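Local coordinates for uncharacterized tRNA/rRNA methyltransferase HI0380 (PDB 3ILK), which probably transfers a methyl group from S-adenosyl-L-methionine to RNA, as other members of the TrmH family of SPOUT methyltransferases do, at residues A[6-12]-A[33-39]; A[25-29]-A[52-58]; A[66-70]-A[124-128]; A[75-81]-A[108-114]; A[96-102]-A[155-159]. All blocks are in the same frame, centred on the assembly; numbering follows the deposited sequence.

Interaction 1: residues A[6-12]-A[33-39]; sequences ENIRIVL and LTQLCLV
Strands 8-12 and 35-39 run parallel, their axes 4.6 Å apart at closest and inclined by 28°. Residues 8-12 are extended, phi -93° to -117° and psi 113° to 128°. Ile10 is in register with Leu36, Val11 with Cys37 and Leu12 with Leu38, at CA-CA distances of 4.9, 4.6 and 5.0 Å. Before the strand, Glu6 folds its carboxylate back (chi2 p) so that OE1 accepts from Thr34 OG1 at 2.9 Å. Ile8 sets CD1 3.9 Å from Leu33 CD2, and its O shares a water with Thr34 N, 2.8 Å to each. Arg9, extended to CG and CD, lays CD 3.7 Å from Cys37 CB; its NH1 turns to the carbonyls of Ala71 and Asp73. Ile10 bonds through both its backbone N, to Gln35 O, and its O, to Cys37 N, each at 2.8 Å. Its CD1 meets Leu33 CD1 at 3.8 Å. Val11 (t) points to the face of Cys37, CG1 lying 3.6 Å from Val39 CG2. Leu12 repeats the pattern, N to Cys37 O at 2.7 Å and O to Val39 N at 3.0 Å, with CG 3.8 Å from Leu36 CD1. These strands are the two arms of a beta-alpha-beta crossover through helix 18-31, whose Met28 packs on Ile10 and Leu36. Backbone bonds hold the buried, largely apolar middle of the pair, while side-chain and water-mediated links lie toward the contact's ends.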
# COMPACT_ATOMS: atom_id res chain seq x y z
N GLU A 6 8.65 20.92 4.89
CA GLU A 6 8.81 22.03 5.82
C GLU A 6 8.12 23.34 5.41
O GLU A 6 7.82 24.17 6.29
CB GLU A 6 10.31 22.27 6.08
CG GLU A 6 10.95 21.50 7.27
CD GLU A 6 10.90 19.96 7.15
OE1 GLU A 6 9.79 19.37 7.35
OE2 GLU A 6 11.98 19.33 6.91
N ASN A 7 7.89 23.55 4.12
CA ASN A 7 6.96 24.60 3.67
C ASN A 7 5.46 24.29 3.91
O ASN A 7 4.60 24.98 3.32
CB ASN A 7 7.20 25.03 2.19
CG ASN A 7 6.75 23.96 1.15
OD1 ASN A 7 6.69 24.24 -0.08
ND2 ASN A 7 6.46 22.76 1.62
N ILE A 8 5.13 23.29 4.74
CA ILE A 8 3.72 22.95 5.03
C ILE A 8 3.42 23.17 6.52
O ILE A 8 3.99 22.51 7.36
CB ILE A 8 3.36 21.47 4.71
CG1 ILE A 8 3.61 21.13 3.21
CG2 ILE A 8 1.93 21.14 5.19
CD1 ILE A 8 3.81 19.55 2.95
N ARG A 9 2.54 24.11 6.81
CA ARG A 9 2.13 24.37 8.19
C ARG A 9 0.87 23.59 8.47
O ARG A 9 -0.14 23.78 7.78
CB ARG A 9 1.91 25.88 8.40
CG ARG A 9 1.50 26.28 9.86
CD ARG A 9 1.31 27.78 10.02
NE ARG A 9 2.48 28.55 9.54
CZ ARG A 9 2.49 29.83 9.18
NH1 ARG A 9 1.39 30.59 9.22
NH2 ARG A 9 3.63 30.35 8.73
N ILE A 10 0.89 22.79 9.52
CA ILE A 10 -0.29 22.09 10.01
C ILE A 10 -0.94 22.96 11.10
O ILE A 10 -0.31 23.29 12.09
CB ILE A 10 0.12 20.69 10.58
CG1 ILE A 10 0.72 19.79 9.48
CG2 ILE A 10 -1.07 19.97 11.30
CD1 ILE A 10 -0.26 19.38 8.39
N VAL A 11 -2.19 23.36 10.88
CA VAL A 11 -2.86 24.22 11.87
C VAL A 11 -3.96 23.44 12.58
O VAL A 11 -4.82 22.87 11.94
CB VAL A 11 -3.49 25.47 11.20
CG1 VAL A 11 -4.18 26.36 12.31
CG2 VAL A 11 -2.40 26.24 10.30
N LEU A 12 -3.97 23.45 13.90
CA LEU A 12 -5.03 22.81 14.65
C LEU A 12 -5.90 23.86 15.39
O LEU A 12 -5.44 24.56 16.36
CB LEU A 12 -4.42 21.84 15.68
CG LEU A 12 -3.31 20.87 15.26
CD1 LEU A 12 -2.91 19.94 16.48
CD2 LEU A 12 -3.68 20.02 14.04
N LEU A 33 6.75 15.76 8.63
CA LEU A 33 6.23 17.13 8.83
C LEU A 33 6.79 17.72 10.11
O LEU A 33 7.03 16.99 11.10
CB LEU A 33 4.69 17.18 8.86
CG LEU A 33 4.01 16.87 7.52
CD1 LEU A 33 2.49 16.85 7.65
CD2 LEU A 33 4.49 17.82 6.40
N THR A 34 7.02 19.02 10.09
CA THR A 34 7.62 19.67 11.27
C THR A 34 6.94 20.95 11.74
O THR A 34 7.24 21.42 12.84
CB THR A 34 9.08 20.06 10.98
OG1 THR A 34 9.09 20.85 9.79
CG2 THR A 34 9.96 18.82 10.75
N GLN A 35 6.07 21.57 10.94
CA GLN A 35 5.55 22.89 11.32
C GLN A 35 4.15 22.82 11.83
O GLN A 35 3.23 22.60 11.05
CB GLN A 35 5.53 23.86 10.16
CG GLN A 35 6.81 23.91 9.34
CD GLN A 35 7.68 25.04 9.75
OE1 GLN A 35 7.81 26.03 9.01
NE2 GLN A 35 8.28 24.95 10.93
N LEU A 36 4.01 23.06 13.11
CA LEU A 36 2.76 22.96 13.80
C LEU A 36 2.32 24.35 14.35
O LEU A 36 3.10 25.07 14.97
CB LEU A 36 2.89 21.92 14.96
CG LEU A 36 1.62 21.80 15.80
CD1 LEU A 36 0.49 21.17 14.95
CD2 LEU A 36 1.88 20.96 17.10
N CYS A 37 1.05 24.68 14.11
CA CYS A 37 0.43 25.89 14.64
C CYS A 37 -0.91 25.56 15.31
O CYS A 37 -1.77 24.88 14.71
CB CYS A 37 0.24 26.86 13.48
SG CYS A 37 -0.52 28.44 13.87
N LEU A 38 -1.04 26.00 16.57
CA LEU A 38 -2.25 25.91 17.41
C LEU A 38 -3.03 27.25 17.48
O LEU A 38 -2.41 28.31 17.72
CB LEU A 38 -1.85 25.44 18.81
CG LEU A 38 -0.85 24.26 18.91
CD1 LEU A 38 -0.58 23.90 20.39
CD2 LEU A 38 -1.39 23.01 18.12
N VAL A 39 -4.34 27.20 17.21
CA VAL A 39 -5.24 28.34 17.43
C VAL A 39 -5.98 28.10 18.72
O VAL A 39 -6.70 27.09 18.87
CB VAL A 39 -6.20 28.56 16.27
CG1 VAL A 39 -7.08 29.86 16.45
CG2 VAL A 39 -5.40 28.64 14.88
O HOH W 1 5.93 20.70 8.16
O HOH W 2 5.13 27.46 9.69
O HOH W 3 -5.53 24.44 18.94

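Interaction 2: residues A[25-29]-A[52-58]; sequences ARAMK and SAGAENI. With SO4 (sulfate ion), chain I.
Helix 25-29 rests on a type I' turn, Ser52-Ala55, that leads into helix 56-58 with Ala55 at the N-cap position; Arg26 and Ser52 have the nearest CA atoms, 4.8 Å apart. Ala53 (phi/psi 55/45) and Gly54 (102/-4) give the turn its shape, closed by Ala55 N to Ser52 O at 2.9 Å. Apolar packing centres on Ile58 (m, t): CG2 lies 3.8 Å from Ala25 CB and 4.0 Å from CE of selenomethionine Met28, and CD1 lies 3.4 Å from Lys29 CB. Ala25 CB and Ala55 CB are 4.3 Å apart. Among polar links, all-trans Lys29 extends NZ to Gly54 O at 2.7 Å and Asn57 OD1 at 3.2 Å. Arg26, also all-trans, has Ala53 CB over one guanidinium face, 3.6 Å from NE, while NH1 reaches sulfate O3 at 2.7 Å. Asn20 and Asn144 of the second subunit bind the same ion, and Tyr140 of that subunit hydrogen-bonds Ala53 O. Alanines permit close approach, and long basic side chains carry the contact to the dimer interface.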
# COMPACT_ATOMS: atom_id res chain seq x y z
N ALA A 25 1.34 15.78 16.71
CA ALA A 25 2.80 16.01 16.54
C ALA A 25 3.52 14.70 16.22
O ALA A 25 4.33 14.63 15.31
CB ALA A 25 3.40 16.59 17.83
N ARG A 26 3.22 13.66 17.00
CA ARG A 26 3.68 12.29 16.65
C ARG A 26 3.32 11.87 15.20
O ARG A 26 4.23 11.50 14.41
CB ARG A 26 3.19 11.30 17.74
CG ARG A 26 3.71 9.86 17.58
CD ARG A 26 3.02 8.95 18.57
NE ARG A 26 3.63 7.61 18.64
CZ ARG A 26 3.24 6.65 19.46
NH1 ARG A 26 2.24 6.85 20.30
NH2 ARG A 26 3.84 5.49 19.45
N ALA A 27 2.03 11.94 14.83
CA ALA A 27 1.60 11.60 13.44
C ALA A 27 2.40 12.37 12.36
O ALA A 27 2.95 11.76 11.43
CB ALA A 27 0.06 11.82 13.23
N MSE A 28 2.52 13.66 12.55
CA MSE A 28 3.36 14.49 11.69
C MSE A 28 4.82 13.99 11.56
O MSE A 28 5.38 13.94 10.42
CB MSE A 28 3.42 15.93 12.22
CG MSE A 28 2.08 16.66 12.20
SE MSE A 28 2.11 18.40 13.06
CE MSE A 28 3.50 19.35 12.16
N LYS A 29 5.47 13.75 12.70
CA LYS A 29 6.85 13.34 12.69
C LYS A 29 7.05 11.99 11.99
O LYS A 29 8.07 11.79 11.34
CB LYS A 29 7.46 13.32 14.10
CG LYS A 29 9.01 13.19 14.12
CD LYS A 29 9.56 13.34 15.49
CE LYS A 29 11.09 13.32 15.51
NZ LYS A 29 11.57 13.59 16.87
N SER A 52 3.42 12.92 22.60
CA SER A 52 4.18 13.17 21.38
C SER A 52 5.17 12.02 21.14
O SER A 52 5.64 11.78 20.01
CB SER A 52 4.89 14.53 21.44
OG SER A 52 6.05 14.42 22.24
N ALA A 53 5.50 11.32 22.22
CA ALA A 53 6.27 10.09 22.13
C ALA A 53 7.62 10.21 21.39
O ALA A 53 7.95 9.37 20.56
CB ALA A 53 5.39 8.94 21.53
N GLY A 54 8.39 11.25 21.67
CA GLY A 54 9.62 11.53 20.96
C GLY A 54 9.46 12.64 19.92
O GLY A 54 10.45 13.05 19.27
N ALA A 55 8.24 13.13 19.74
CA ALA A 55 8.02 14.26 18.86
C ALA A 55 7.91 15.57 19.65
O ALA A 55 7.20 16.51 19.24
CB ALA A 55 6.79 14.03 18.00
N GLU A 56 8.60 15.67 20.77
CA GLU A 56 8.52 16.87 21.60
C GLU A 56 8.97 18.12 20.86
O GLU A 56 8.44 19.21 21.10
CB GLU A 56 9.34 16.73 22.88
CG GLU A 56 8.78 15.75 23.91
CD GLU A 56 9.17 14.30 23.62
OE1 GLU A 56 9.75 14.03 22.55
OE2 GLU A 56 8.91 13.42 24.48
N ASN A 57 9.97 17.98 19.99
CA ASN A 57 10.52 19.12 19.28
C ASN A 57 9.42 19.88 18.55
O ASN A 57 9.37 21.15 18.55
CB ASN A 57 11.63 18.69 18.30
CG ASN A 57 11.12 17.71 17.21
OD1 ASN A 57 10.59 16.61 17.49
ND2 ASN A 57 11.27 18.13 15.95
N ILE A 58 8.51 19.11 17.94
CA ILE A 58 7.39 19.68 17.16
C ILE A 58 6.45 20.48 18.07
O ILE A 58 6.09 21.59 17.74
CB ILE A 58 6.68 18.58 16.30
CG1 ILE A 58 7.67 18.01 15.26
CG2 ILE A 58 5.36 19.11 15.70
CD1 ILE A 58 7.21 16.74 14.46
S SO4 I . 1.60 3.93 22.42
O1 SO4 I . 3.03 4.09 22.59
O2 SO4 I . 0.90 4.67 23.48
O3 SO4 I . 1.19 4.48 21.14
O4 SO4 I . 1.21 2.54 22.48

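Interaction 3: residues A[66-70]-A[124-128]; sequences DSFDE and ELLKC
Phe68 (chi1 t, chi2 -79°) slides its ring beneath the aliphatic part of Glu124: Glu124 CB stands 4.2 Å from the ring centroid, 26° off the normal, a CH-pi contact over the face, and Glu124 CG comes to 3.5 Å from Phe68 CD2. The CA-to-CB bond of Phe68 points toward segment 124-128 and the residue is buried; CE1 lies 3.7 Å from Lys127 CB, and Cys128 SG sits at the ring edge, 4.3 Å from CZ. Phe68 and Glu124 have the closest CA atoms, 7.1 Å apart, so mainly side chains bridge the gap. Segment 66-70 opens helix 68-71 with Ser67 as N-cap: Ser67 OG accepts from Glu70 N at 3.0 Å and donates to Glu70 OE2 at 3.0 Å, a second side-chain bond. Segment 124-128 is the last turn of helix 122-126 and its exit, with Cys128 N bonded to Leu125 O at 3.0 Å. The contact therefore joins the start of one short helix to the end of another over the parallel sheet, on the side of Val112. On the solvent side, nearly extended Lys127 (chi1 m, then t) brings NZ 2.8 Å from Asp69 OD1 in a salt bridge, and Glu123 gives the same ammonium a second carboxylate. Glu124 turns its own carboxylate to Arg115 and the amide of Thr121, in the loop following Gly114, a residue of the probable S-adenosyl-L-methionine site.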
# COMPACT_ATOMS: atom_id res chain seq x y z
N ASP A 66 -4.13 33.30 18.35
CA ASP A 66 -5.49 33.53 18.76
C ASP A 66 -6.47 33.63 17.58
O ASP A 66 -7.65 33.75 17.80
CB ASP A 66 -5.54 34.86 19.54
CG ASP A 66 -6.62 34.87 20.56
OD1 ASP A 66 -7.10 33.76 20.89
OD2 ASP A 66 -6.97 35.97 21.07
N SER A 67 -5.99 33.60 16.33
CA SER A 67 -6.88 33.84 15.20
C SER A 67 -6.44 33.01 13.97
O SER A 67 -5.26 32.57 13.85
CB SER A 67 -6.87 35.33 14.84
OG SER A 67 -5.85 35.66 13.88
N PHE A 68 -7.41 32.83 13.06
CA PHE A 68 -7.27 31.93 11.96
C PHE A 68 -6.34 32.71 11.02
O PHE A 68 -5.42 32.15 10.48
CB PHE A 68 -8.68 31.66 11.35
CG PHE A 68 -8.66 30.93 10.05
CD1 PHE A 68 -8.36 31.62 8.85
CD2 PHE A 68 -8.92 29.57 9.99
CE1 PHE A 68 -8.32 30.96 7.66
CE2 PHE A 68 -8.90 28.86 8.77
CZ PHE A 68 -8.57 29.57 7.59
N ASP A 69 -6.60 34.02 10.89
CA ASP A 69 -5.76 34.91 10.08
C ASP A 69 -4.28 34.85 10.45
O ASP A 69 -3.42 34.70 9.56
CB ASP A 69 -6.29 36.36 10.15
CG ASP A 69 -7.51 36.55 9.28
OD1 ASP A 69 -7.98 35.56 8.70
OD2 ASP A 69 -8.01 37.68 9.16
N GLU A 70 -3.97 34.91 11.73
CA GLU A 70 -2.57 34.76 12.15
C GLU A 70 -2.08 33.33 11.82
O GLU A 70 -0.97 33.16 11.27
CB GLU A 70 -2.37 35.10 13.63
CG GLU A 70 -2.48 36.58 13.87
CD GLU A 70 -2.79 36.90 15.33
OE1 GLU A 70 -2.04 37.71 15.90
OE2 GLU A 70 -3.79 36.38 15.88
N GLU A 124 -14.09 31.14 8.01
CA GLU A 124 -12.89 30.27 7.87
C GLU A 124 -12.94 29.45 6.58
O GLU A 124 -11.94 29.44 5.85
CB GLU A 124 -12.66 29.36 9.07
CG GLU A 124 -12.39 30.22 10.34
CD GLU A 124 -12.62 29.46 11.66
OE1 GLU A 124 -13.10 28.33 11.67
OE2 GLU A 124 -12.33 30.05 12.69
N LEU A 125 -14.09 28.81 6.28
CA LEU A 125 -14.27 28.09 4.99
C LEU A 125 -14.02 28.97 3.79
O LEU A 125 -13.37 28.54 2.82
CB LEU A 125 -15.68 27.47 4.89
CG LEU A 125 -16.12 26.43 5.97
CD1 LEU A 125 -17.63 26.08 5.80
CD2 LEU A 125 -15.29 25.14 5.96
N LEU A 126 -14.55 30.20 3.81
CA LEU A 126 -14.37 31.12 2.68
C LEU A 126 -12.89 31.44 2.52
O LEU A 126 -12.40 31.65 1.41
CB LEU A 126 -15.21 32.42 2.85
CG LEU A 126 -15.07 33.54 1.78
CD1 LEU A 126 -15.47 33.06 0.40
CD2 LEU A 126 -15.87 34.82 2.17
N LYS A 127 -12.15 31.43 3.62
CA LYS A 127 -10.73 31.71 3.51
C LYS A 127 -9.86 30.52 3.05
O LYS A 127 -8.67 30.72 2.78
CB LYS A 127 -10.20 32.37 4.77
CG LYS A 127 -10.77 33.77 5.02
CD LYS A 127 -10.49 34.21 6.47
CE LYS A 127 -10.67 35.73 6.66
NZ LYS A 127 -10.69 36.01 8.13
N CYS A 128 -10.44 29.34 2.86
CA CYS A 128 -9.72 28.22 2.26
C CYS A 128 -9.89 28.15 0.75
O CYS A 128 -10.99 28.30 0.26
CB CYS A 128 -10.22 26.93 2.81
SG CYS A 128 -10.01 26.89 4.60

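Interaction 4: residues A[75-81]-A[108-114]; sequences CSLVIGT and KIAIVFG. With EDO (1,2-ethanediol), chain C.
Leu77, Ile79, Ile109 and Ile111 line one face of two neighbouring parallel strands: Leu77 CD2 meets Ile109 CG1 at 4.0 Å, and Ile79 CB meets Ile111 CG2 at 4.2 Å. On the other face Val78 CG1 lies 4.2 Å from Val112 CG2; ahead of the strand, Cys75 SG (m) reaches Ala110 CB at 3.9 Å. Gly80, paired with Val112, adds no side chain to this second face. Strands 77-81 and 109-113 are inclined by 16°, axes 4.6 Å apart, with Leu77, Val78, Ile79 and Gly80 opposite Ile109, Ala110, Ile111 and Val112 at CA-CA distances of 4.5 to 4.9 Å. Backbone bonds zigzag between them: Ala110 N to Leu77 O 2.9 Å, Ile79 N to Ala110 O 2.9 Å, Val112 N to Ile79 O 2.7 Å, Thr81 N to Val112 O 2.8 Å. At the N-terminal edge Lys108 O receives two weak bonds, from Ser76 N at 3.1 Å and Leu77 N at 3.3 Å. At the C-terminal edge Thr81 (p) sets CG2 3.6 Å from Phe113 CD2 and OG1 2.7 Å from a water that weakly accepts from Gly114 N at 3.3 Å. A 1,2-ethanediol, probably from crystallisation, lies here, its C1 3.1 Å from Gly114 O. Thr81 and Gly114 belong by similarity to the S-adenosyl-L-methionine site, which in SPOUT methyltransferases gathers at the C-terminal ends of the parallel strands, in the trefoil-knot region.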
# COMPACT_ATOMS: atom_id res chain seq x y z
N CYS A 75 0.91 32.06 4.23
CA CYS A 75 0.63 30.90 3.37
C CYS A 75 -0.36 31.28 2.28
O CYS A 75 -1.49 31.69 2.58
CB CYS A 75 0.05 29.75 4.18
SG CYS A 75 1.10 29.22 5.53
N SER A 76 0.04 31.17 1.00
CA SER A 76 -0.86 31.62 -0.05
C SER A 76 -1.72 30.47 -0.60
O SER A 76 -2.58 30.70 -1.45
CB SER A 76 -0.06 32.33 -1.17
OG SER A 76 0.81 31.37 -1.74
N LEU A 77 -1.51 29.23 -0.12
CA LEU A 77 -2.45 28.14 -0.41
C LEU A 77 -2.92 27.63 0.93
O LEU A 77 -2.12 27.22 1.71
CB LEU A 77 -1.82 26.96 -1.15
CG LEU A 77 -2.66 25.67 -1.47
CD1 LEU A 77 -3.98 25.94 -2.23
CD2 LEU A 77 -1.83 24.58 -2.27
N VAL A 78 -4.23 27.66 1.13
CA VAL A 78 -4.86 27.31 2.37
C VAL A 78 -5.86 26.18 2.10
O VAL A 78 -6.70 26.31 1.22
CB VAL A 78 -5.58 28.52 2.91
CG1 VAL A 78 -6.29 28.18 4.28
CG2 VAL A 78 -4.57 29.69 3.10
N ILE A 79 -5.75 25.08 2.86
CA ILE A 79 -6.60 23.94 2.67
C ILE A 79 -7.24 23.75 4.01
O ILE A 79 -6.49 23.60 5.02
CB ILE A 79 -5.83 22.65 2.38
CG1 ILE A 79 -4.98 22.76 1.07
CG2 ILE A 79 -6.81 21.47 2.14
CD1 ILE A 79 -5.76 23.32 -0.01
N GLY A 80 -8.57 23.75 4.05
CA GLY A 80 -9.27 23.40 5.37
C GLY A 80 -9.97 22.05 5.28
O GLY A 80 -10.55 21.70 4.24
N THR A 81 -9.93 21.25 6.33
CA THR A 81 -10.62 19.98 6.27
C THR A 81 -12.11 20.32 6.47
O THR A 81 -12.47 21.33 7.12
CB THR A 81 -10.23 19.00 7.41
OG1 THR A 81 -10.43 19.66 8.64
CG2 THR A 81 -8.75 18.56 7.33
N LYS A 108 4.13 28.64 0.44
CA LYS A 108 3.75 28.00 1.70
C LYS A 108 2.26 27.65 1.69
O LYS A 108 1.44 28.43 1.17
CB LYS A 108 4.00 28.93 2.90
CG LYS A 108 5.46 29.08 3.34
CD LYS A 108 5.53 30.04 4.53
CE LYS A 108 6.95 30.40 4.85
NZ LYS A 108 6.97 31.47 5.90
N ILE A 109 1.93 26.55 2.35
CA ILE A 109 0.65 25.94 2.35
C ILE A 109 0.27 25.80 3.84
O ILE A 109 1.10 25.32 4.66
CB ILE A 109 0.74 24.50 1.69
CG1 ILE A 109 1.24 24.57 0.25
CG2 ILE A 109 -0.58 23.72 1.81
CD1 ILE A 109 2.70 24.15 0.13
N ALA A 110 -0.92 26.23 4.21
CA ALA A 110 -1.45 25.78 5.54
C ALA A 110 -2.52 24.72 5.31
O ALA A 110 -3.35 24.84 4.43
CB ALA A 110 -2.01 26.99 6.30
N ILE A 111 -2.46 23.62 6.03
CA ILE A 111 -3.60 22.74 6.09
C ILE A 111 -4.23 22.87 7.47
O ILE A 111 -3.58 22.60 8.46
CB ILE A 111 -3.17 21.30 5.77
CG1 ILE A 111 -2.33 21.31 4.44
CG2 ILE A 111 -4.39 20.43 5.64
CD1 ILE A 111 -1.70 19.96 4.15
N VAL A 112 -5.53 23.22 7.50
CA VAL A 112 -6.22 23.62 8.69
C VAL A 112 -7.19 22.52 9.02
O VAL A 112 -8.01 22.15 8.18
CB VAL A 112 -6.95 25.02 8.55
CG1 VAL A 112 -7.49 25.50 9.93
CG2 VAL A 112 -5.96 26.10 7.93
N PHE A 113 -7.05 22.03 10.23
CA PHE A 113 -7.89 21.00 10.83
C PHE A 113 -8.86 21.68 11.77
O PHE A 113 -8.45 22.26 12.81
CB PHE A 113 -7.01 19.95 11.53
CG PHE A 113 -6.16 19.15 10.56
CD1 PHE A 113 -4.96 19.68 10.05
CD2 PHE A 113 -6.56 17.88 10.15
CE1 PHE A 113 -4.18 18.94 9.15
CE2 PHE A 113 -5.80 17.15 9.25
CZ PHE A 113 -4.61 17.69 8.73
N GLY A 114 -10.15 21.60 11.41
CA GLY A 114 -11.16 22.33 12.16
C GLY A 114 -11.47 21.48 13.35
O GLY A 114 -11.00 20.35 13.45
C1 EDO C . -10.17 17.83 11.93
O1 EDO C . -10.29 17.09 10.70
C2 EDO C . -10.92 17.13 13.08
O2 EDO C . -11.31 15.80 12.70
O HOH W 4 -12.74 20.27 9.86

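Interaction 5: residues A[96-102]-A[155-159]; sequences RECAEKV and ELRMA
Glu155, Ala99 and Leu156 dominate this crossing of helices 96-102 and 155-159, whose axes approach to 8.4 Å and are inclined by 53° (signed angle -53°). Ala99 is the close point: its CA lies 4.9 Å from that of Leu156, its CB 3.3 Å from Glu155 O and 3.6 Å from Ala159 CB. Two alanines face to face let the backbones come this near. Leu156 (m, t) brings CD2 to 3.7 Å from Val102 CB and 4.1 Å from Ala99 CB, filling the side nearer the sheet. Glu155 (m, m) turns its carboxylate to Arg96, whose chi3 of -64° bends the guanidinium round it; OE1 accepts from Arg96 NE at 3.0 Å and from NH1 at 3.1 Å, a salt bridge made along the guanidinium edge. The charges continue across the dimer: Arg96 NH1 also pairs with Glu155 OE2 of the second subunit, and Glu155 OE1 accepts from Tyr154 OH of that subunit. One end of the contact is thus polar and intersubunit, the other apolar. Both helices lie over the same face of the parallel sheet, where Val102 packs on Ile109 and Leu156 on Ile111, with Leu33 from the loop before strand 35-39 also against Leu156.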
# COMPACT_ATOMS: atom_id res chain seq x y z
N ARG A 96 -5.66 12.38 -1.67
CA ARG A 96 -4.73 12.10 -2.76
C ARG A 96 -4.55 13.32 -3.69
O ARG A 96 -3.44 13.79 -3.86
CB ARG A 96 -5.18 10.86 -3.56
CG ARG A 96 -4.05 10.20 -4.24
CD ARG A 96 -4.27 8.70 -4.42
NE ARG A 96 -4.34 8.00 -3.14
CZ ARG A 96 -4.71 6.72 -2.99
NH1 ARG A 96 -4.73 6.18 -1.77
NH2 ARG A 96 -5.07 5.97 -4.05
N GLU A 97 -5.63 13.83 -4.27
CA GLU A 97 -5.55 15.03 -5.12
C GLU A 97 -5.00 16.19 -4.31
O GLU A 97 -4.20 16.95 -4.77
CB GLU A 97 -6.92 15.45 -5.64
CG GLU A 97 -6.85 16.37 -6.87
CD GLU A 97 -8.19 17.07 -7.21
OE1 GLU A 97 -9.28 16.52 -6.87
OE2 GLU A 97 -8.15 18.15 -7.85
N CYS A 98 -5.44 16.31 -3.07
CA CYS A 98 -4.95 17.40 -2.24
C CYS A 98 -3.41 17.41 -2.11
O CYS A 98 -2.77 18.45 -2.28
CB CYS A 98 -5.57 17.31 -0.87
SG CYS A 98 -5.00 18.70 0.09
N ALA A 99 -2.83 16.23 -1.82
CA ALA A 99 -1.38 16.06 -1.69
C ALA A 99 -0.64 16.38 -3.01
O ALA A 99 0.44 17.01 -3.01
CB ALA A 99 -1.05 14.62 -1.20
N GLU A 100 -1.21 15.96 -4.13
CA GLU A 100 -0.57 16.29 -5.39
C GLU A 100 -0.49 17.80 -5.60
O GLU A 100 0.53 18.30 -6.07
CB GLU A 100 -1.27 15.66 -6.57
CG GLU A 100 -1.08 14.17 -6.61
CD GLU A 100 -2.06 13.52 -7.54
OE1 GLU A 100 -2.33 12.31 -7.35
OE2 GLU A 100 -2.56 14.25 -8.45
N LYS A 101 -1.56 18.52 -5.24
CA LYS A 101 -1.52 19.97 -5.31
C LYS A 101 -0.52 20.58 -4.35
O LYS A 101 0.14 21.52 -4.70
CB LYS A 101 -2.87 20.59 -4.96
CG LYS A 101 -3.89 20.72 -6.05
CD LYS A 101 -5.05 21.52 -5.41
CE LYS A 101 -6.39 21.04 -5.87
NZ LYS A 101 -6.67 21.56 -7.27
N VAL A 102 -0.52 20.15 -3.07
CA VAL A 102 0.41 20.72 -2.11
C VAL A 102 1.87 20.57 -2.62
O VAL A 102 2.63 21.55 -2.69
CB VAL A 102 0.15 20.09 -0.72
CG1 VAL A 102 1.09 20.66 0.34
CG2 VAL A 102 -1.33 20.45 -0.29
N GLU A 155 -0.49 10.89 3.04
CA GLU A 155 -0.71 11.16 1.61
C GLU A 155 0.26 12.23 1.16
O GLU A 155 0.78 12.17 0.07
CB GLU A 155 -2.16 11.61 1.33
CG GLU A 155 -3.22 10.50 1.24
CD GLU A 155 -3.05 9.51 0.08
OE1 GLU A 155 -4.02 8.83 -0.26
OE2 GLU A 155 -1.96 9.40 -0.51
N LEU A 156 0.56 13.19 2.04
CA LEU A 156 1.62 14.16 1.75
C LEU A 156 2.99 13.51 1.51
O LEU A 156 3.67 13.77 0.48
CB LEU A 156 1.68 15.26 2.78
CG LEU A 156 0.49 16.23 2.85
CD1 LEU A 156 0.65 17.00 4.16
CD2 LEU A 156 0.39 17.20 1.61
N ARG A 157 3.38 12.62 2.40
CA ARG A 157 4.65 11.98 2.22
C ARG A 157 4.66 11.15 0.93
O ARG A 157 5.66 11.18 0.18
CB ARG A 157 5.01 11.10 3.40
CG ARG A 157 6.42 10.55 3.27
CD ARG A 157 6.92 9.79 4.50
NE ARG A 157 8.33 9.41 4.30
CZ ARG A 157 9.36 10.22 4.55
NH1 ARG A 157 9.15 11.44 5.03
NH2 ARG A 157 10.58 9.84 4.30
N MSE A 158 3.57 10.43 0.67
CA MSE A 158 3.47 9.60 -0.56
C MSE A 158 3.57 10.47 -1.81
O MSE A 158 4.18 10.07 -2.78
CB MSE A 158 2.16 8.82 -0.64
CG MSE A 158 1.99 7.77 0.44
SE MSE A 158 3.39 6.39 0.34
CE MSE A 158 2.85 5.73 -1.42
N ALA A 159 2.93 11.64 -1.79
CA ALA A 159 3.02 12.57 -2.92
C ALA A 159 4.47 13.03 -3.14
O ALA A 159 4.96 13.03 -4.26
CB ALA A 159 2.09 13.76 -2.71

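Interactions 1 and 4 share one parallel sheet, their centres 9 Å apart, joined by Arg9 N to Ile109 O and Val11 N to Ile111 O, each 2.9 Å. Interactions 2 and 5 lie on one face: Met28 SE is 3.7 Å from Leu36 CD1, and Ile111 CD1 is 3.8 Å from Leu156 CD1. Interaction 3 packs on the other, with Phe68 CE2 3.8 Å from Val112 CG1. Interactions 2 and 5, centres about 21 Å apart, both reach the second subunit. The probable S-adenosyl-L-methionine site includes Thr81 and Gly114 of interaction 4; Glu124 of interaction 3 has its side chain about 6 Å from Gly114, whereas interaction 2 lies away from it.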